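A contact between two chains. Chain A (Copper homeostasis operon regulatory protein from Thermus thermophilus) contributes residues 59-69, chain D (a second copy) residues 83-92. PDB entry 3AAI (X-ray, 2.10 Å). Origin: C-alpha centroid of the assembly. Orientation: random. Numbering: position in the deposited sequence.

Chain A, residues 59-69: GEMVLRAHLKD
Chain D (83-92) IVEELMEALK

Two copies of the copper homeostasis operon regulator meet here helix against helix. Residues 59-69 of chain A are helical throughout, phi/psi near -60/-45, as are residues 84-91 of chain D. The helices run roughly antiparallel, their N-to-C directions 144° apart and their axes 10.4 Å apart at closest approach. Register is set where Lys A68 CA lies 6.3 Å from Val D84 CA; with the antiparallel direction, this places the start of chain A's stretch near the end of chain D's. Together they bury 489 Å².

Glu A60 (chi1 t, chi2 t, chi3 -39°) extends to the end of the partner, where its OE2 accepts a hydrogen bond from NZ of Lys D92 (m, t, p, t) at 2.7 Å, a salt bridge joining opposite charges. The aliphatic CG of Glu A60 lies 3.2 Å from CE of Met D88, a tight contact. Selenomethionine Met D88, coiled m, m, m, is the knob of the interface, seated among Glu A60, Leu A63, Arg A64 and Leu A67.

One turn on, buried Leu A63 (t, p) places CD2 3.8 Å from Met D88 SE and 4.2 Å from Leu D91 CD1 (Leu D91 is m, t), apolar packing suited to a site closed to solvent. The CA-to-CB bond of Arg A64 (t, t, m, chi4 -87°) points sideways, but the side chain's end comes nearer to chain D. Its methylenes suit Val D84, Arg A64 CG lying 3.9 Å from Val D84 CG1, while Met D88 CG covers one face of the flat guanidinium and Arg A64 NH2 lies 3.8 Å from Met D88 CB. The charge stays near Glu A60: Arg A64 NH2 makes a long salt bridge, 3.7 Å, with Glu A60 OE2 within the same helix.

Buried Leu A67 (m, t), branched and apolar, packs against three apolar partners: its CD1 lies 3.8 Å from CD2 of Leu D87 (t, p) and 4.1 Å from Met D88 SE, and its CB meets CG2 of Val D84 (t) at 4.0 Å. Exposed Lys A68 (m, t, t, m) contributes its aliphatic stem, CG lying 4.1 Å from Val D84 CG2.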

# COMPACT_ATOMS: atom_id res chain seq x y z
N GLY A 59 3.87 0.32 -13.89
CA GLY A 59 2.48 0.72 -13.78
C GLY A 59 2.39 2.24 -13.83
O GLY A 59 1.46 2.80 -14.40
N GLU A 60 3.38 2.89 -13.22
CA GLU A 60 3.44 4.34 -13.18
C GLU A 60 3.57 4.91 -14.59
O GLU A 60 2.89 5.86 -14.96
CB GLU A 60 4.63 4.79 -12.35
CG GLU A 60 4.66 6.28 -12.05
CD GLU A 60 5.86 6.70 -11.22
OE1 GLU A 60 6.22 5.94 -10.30
OE2 GLU A 60 6.42 7.78 -11.49
N MSE A 61 4.48 4.32 -15.37
CA MSE A 61 4.71 4.76 -16.74
C MSE A 61 3.45 4.60 -17.59
O MSE A 61 3.07 5.51 -18.32
CB MSE A 61 5.84 3.95 -17.35
CG MSE A 61 5.86 3.95 -18.86
SE MSE A 61 7.30 2.87 -19.50
CE MSE A 61 8.62 4.27 -19.65
N VAL A 62 2.83 3.43 -17.49
CA VAL A 62 1.62 3.15 -18.25
C VAL A 62 0.49 4.10 -17.83
O VAL A 62 -0.22 4.63 -18.68
CB VAL A 62 1.18 1.68 -18.07
CG1 VAL A 62 -0.14 1.42 -18.80
CG2 VAL A 62 2.27 0.76 -18.63
N LEU A 63 0.33 4.33 -16.53
CA LEU A 63 -0.71 5.23 -16.06
C LEU A 63 -0.49 6.63 -16.63
O LEU A 63 -1.41 7.23 -17.20
CB LEU A 63 -0.72 5.31 -14.53
CG LEU A 63 -1.65 6.37 -13.92
CD1 LEU A 63 -3.09 6.09 -14.33
CD2 LEU A 63 -1.52 6.37 -12.41
N ARG A 64 0.72 7.15 -16.48
CA ARG A 64 1.09 8.48 -16.97
C ARG A 64 0.70 8.68 -18.44
O ARG A 64 0.03 9.65 -18.77
CB ARG A 64 2.60 8.70 -16.77
CG ARG A 64 3.08 10.12 -17.03
CD ARG A 64 4.59 10.24 -16.83
NE ARG A 64 4.98 10.09 -15.43
CZ ARG A 64 5.02 11.08 -14.55
NH1 ARG A 64 4.69 12.32 -14.92
NH2 ARG A 64 5.37 10.85 -13.29
N ALA A 65 1.12 7.77 -19.31
CA ALA A 65 0.81 7.87 -20.73
C ALA A 65 -0.71 7.88 -20.91
O ALA A 65 -1.25 8.67 -21.69
CB ALA A 65 1.43 6.71 -21.50
N HIS A 66 -1.38 6.99 -20.19
CA HIS A 66 -2.83 6.88 -20.24
C HIS A 66 -3.46 8.23 -19.88
O HIS A 66 -4.40 8.68 -20.53
CB HIS A 66 -3.30 5.80 -19.25
CG HIS A 66 -4.77 5.53 -19.27
ND1 HIS A 66 -5.41 4.92 -20.33
CD2 HIS A 66 -5.73 5.74 -18.33
CE1 HIS A 66 -6.69 4.77 -20.05
NE2 HIS A 66 -6.91 5.26 -18.84
N LEU A 67 -2.91 8.88 -18.85
CA LEU A 67 -3.43 10.17 -18.41
C LEU A 67 -3.11 11.32 -19.37
O LEU A 67 -3.99 12.12 -19.70
CB LEU A 67 -2.90 10.50 -17.02
CG LEU A 67 -3.29 9.53 -15.90
CD1 LEU A 67 -2.68 10.00 -14.59
CD2 LEU A 67 -4.81 9.45 -15.78
N LYS A 68 -1.86 11.40 -19.82
CA LYS A 68 -1.46 12.47 -20.73
C LYS A 68 -2.40 12.50 -21.93
O LYS A 68 -2.69 13.57 -22.47
CB LYS A 68 -0.03 12.25 -21.23
CG LYS A 68 1.04 12.42 -20.17
CD LYS A 68 2.43 12.23 -20.75
CE LYS A 68 3.49 12.33 -19.68
NZ LYS A 68 3.44 13.64 -18.96
N ASP A 69 -2.88 11.33 -22.31
CA ASP A 69 -3.79 11.18 -23.43
C ASP A 69 -5.16 11.80 -23.16
O ASP A 69 -5.72 12.48 -24.02
CB ASP A 69 -3.95 9.69 -23.75
CG ASP A 69 -4.71 9.46 -25.03
OD1 ASP A 69 -5.87 9.91 -25.14
OD2 ASP A 69 -4.13 8.82 -25.94
N ILE D 83 -0.93 19.05 -15.22
CA ILE D 83 -2.08 18.34 -14.68
C ILE D 83 -1.75 16.88 -14.37
O ILE D 83 -2.21 16.33 -13.37
CB ILE D 83 -3.28 18.39 -15.65
CG1 ILE D 83 -3.67 19.85 -15.91
CG2 ILE D 83 -4.46 17.62 -15.08
CD1 ILE D 83 -4.01 20.63 -14.65
N VAL D 84 -0.94 16.26 -15.22
CA VAL D 84 -0.55 14.87 -15.03
C VAL D 84 0.58 14.76 -14.01
O VAL D 84 0.51 13.94 -13.10
CB VAL D 84 -0.09 14.23 -16.36
CG1 VAL D 84 0.47 12.82 -16.10
CG2 VAL D 84 -1.27 14.15 -17.32
N GLU D 85 1.60 15.59 -14.17
CA GLU D 85 2.74 15.59 -13.26
C GLU D 85 2.29 15.88 -11.83
O GLU D 85 2.71 15.20 -10.89
CB GLU D 85 3.78 16.62 -13.71
N GLU D 86 1.45 16.89 -11.69
CA GLU D 86 0.94 17.28 -10.38
C GLU D 86 0.11 16.15 -9.77
O GLU D 86 0.21 15.87 -8.58
CB GLU D 86 0.09 18.55 -10.50
CG GLU D 86 -0.45 19.09 -9.17
CD GLU D 86 -1.16 20.43 -9.32
OE1 GLU D 86 -1.68 20.95 -8.31
OE2 GLU D 86 -1.20 20.97 -10.45
N LEU D 87 -0.70 15.49 -10.59
CA LEU D 87 -1.53 14.39 -10.10
C LEU D 87 -0.64 13.25 -9.65
O LEU D 87 -0.78 12.73 -8.54
CB LEU D 87 -2.49 13.89 -11.18
CG LEU D 87 -3.30 12.65 -10.77
CD1 LEU D 87 -4.11 12.95 -9.51
CD2 LEU D 87 -4.21 12.22 -11.90
N MSE D 88 0.28 12.85 -10.52
CA MSE D 88 1.21 11.77 -10.22
C MSE D 88 1.94 12.06 -8.92
O MSE D 88 2.02 11.20 -8.04
CB MSE D 88 2.22 11.61 -11.36
CG MSE D 88 1.62 11.09 -12.66
SE MSE D 88 0.69 9.40 -12.42
CE MSE D 88 2.20 8.33 -11.86
N GLU D 89 2.47 13.27 -8.80
CA GLU D 89 3.20 13.67 -7.61
C GLU D 89 2.37 13.45 -6.35
O GLU D 89 2.90 13.06 -5.31
CB GLU D 89 3.60 15.15 -7.71
CG GLU D 89 4.41 15.66 -6.54
CD GLU D 89 4.74 17.13 -6.67
OE1 GLU D 89 3.81 17.96 -6.66
OE2 GLU D 89 5.94 17.45 -6.80
N ALA D 90 1.07 13.68 -6.46
CA ALA D 90 0.16 13.50 -5.34
C ALA D 90 -0.14 12.04 -5.03
O ALA D 90 -0.36 11.67 -3.88
CB ALA D 90 -1.15 14.25 -5.60
N LEU D 91 -0.15 11.20 -6.06
CA LEU D 91 -0.43 9.78 -5.87
C LEU D 91 0.79 9.08 -5.28
O LEU D 91 0.67 8.03 -4.65
CB LEU D 91 -0.82 9.13 -7.20
CG LEU D 91 -2.12 9.61 -7.86
CD1 LEU D 91 -2.27 8.95 -9.22
CD2 LEU D 91 -3.31 9.30 -6.98
N LYS D 92 1.97 9.66 -5.50
CA LYS D 92 3.22 9.10 -5.00
C LYS D 92 3.61 9.77 -3.68
O LYS D 92 3.61 9.07 -2.64
CB LYS D 92 4.33 9.30 -6.03
CG LYS D 92 3.99 8.78 -7.42
CD LYS D 92 5.08 9.10 -8.44
CE LYS D 92 6.38 8.38 -8.11
NZ LYS D 92 7.44 8.68 -9.11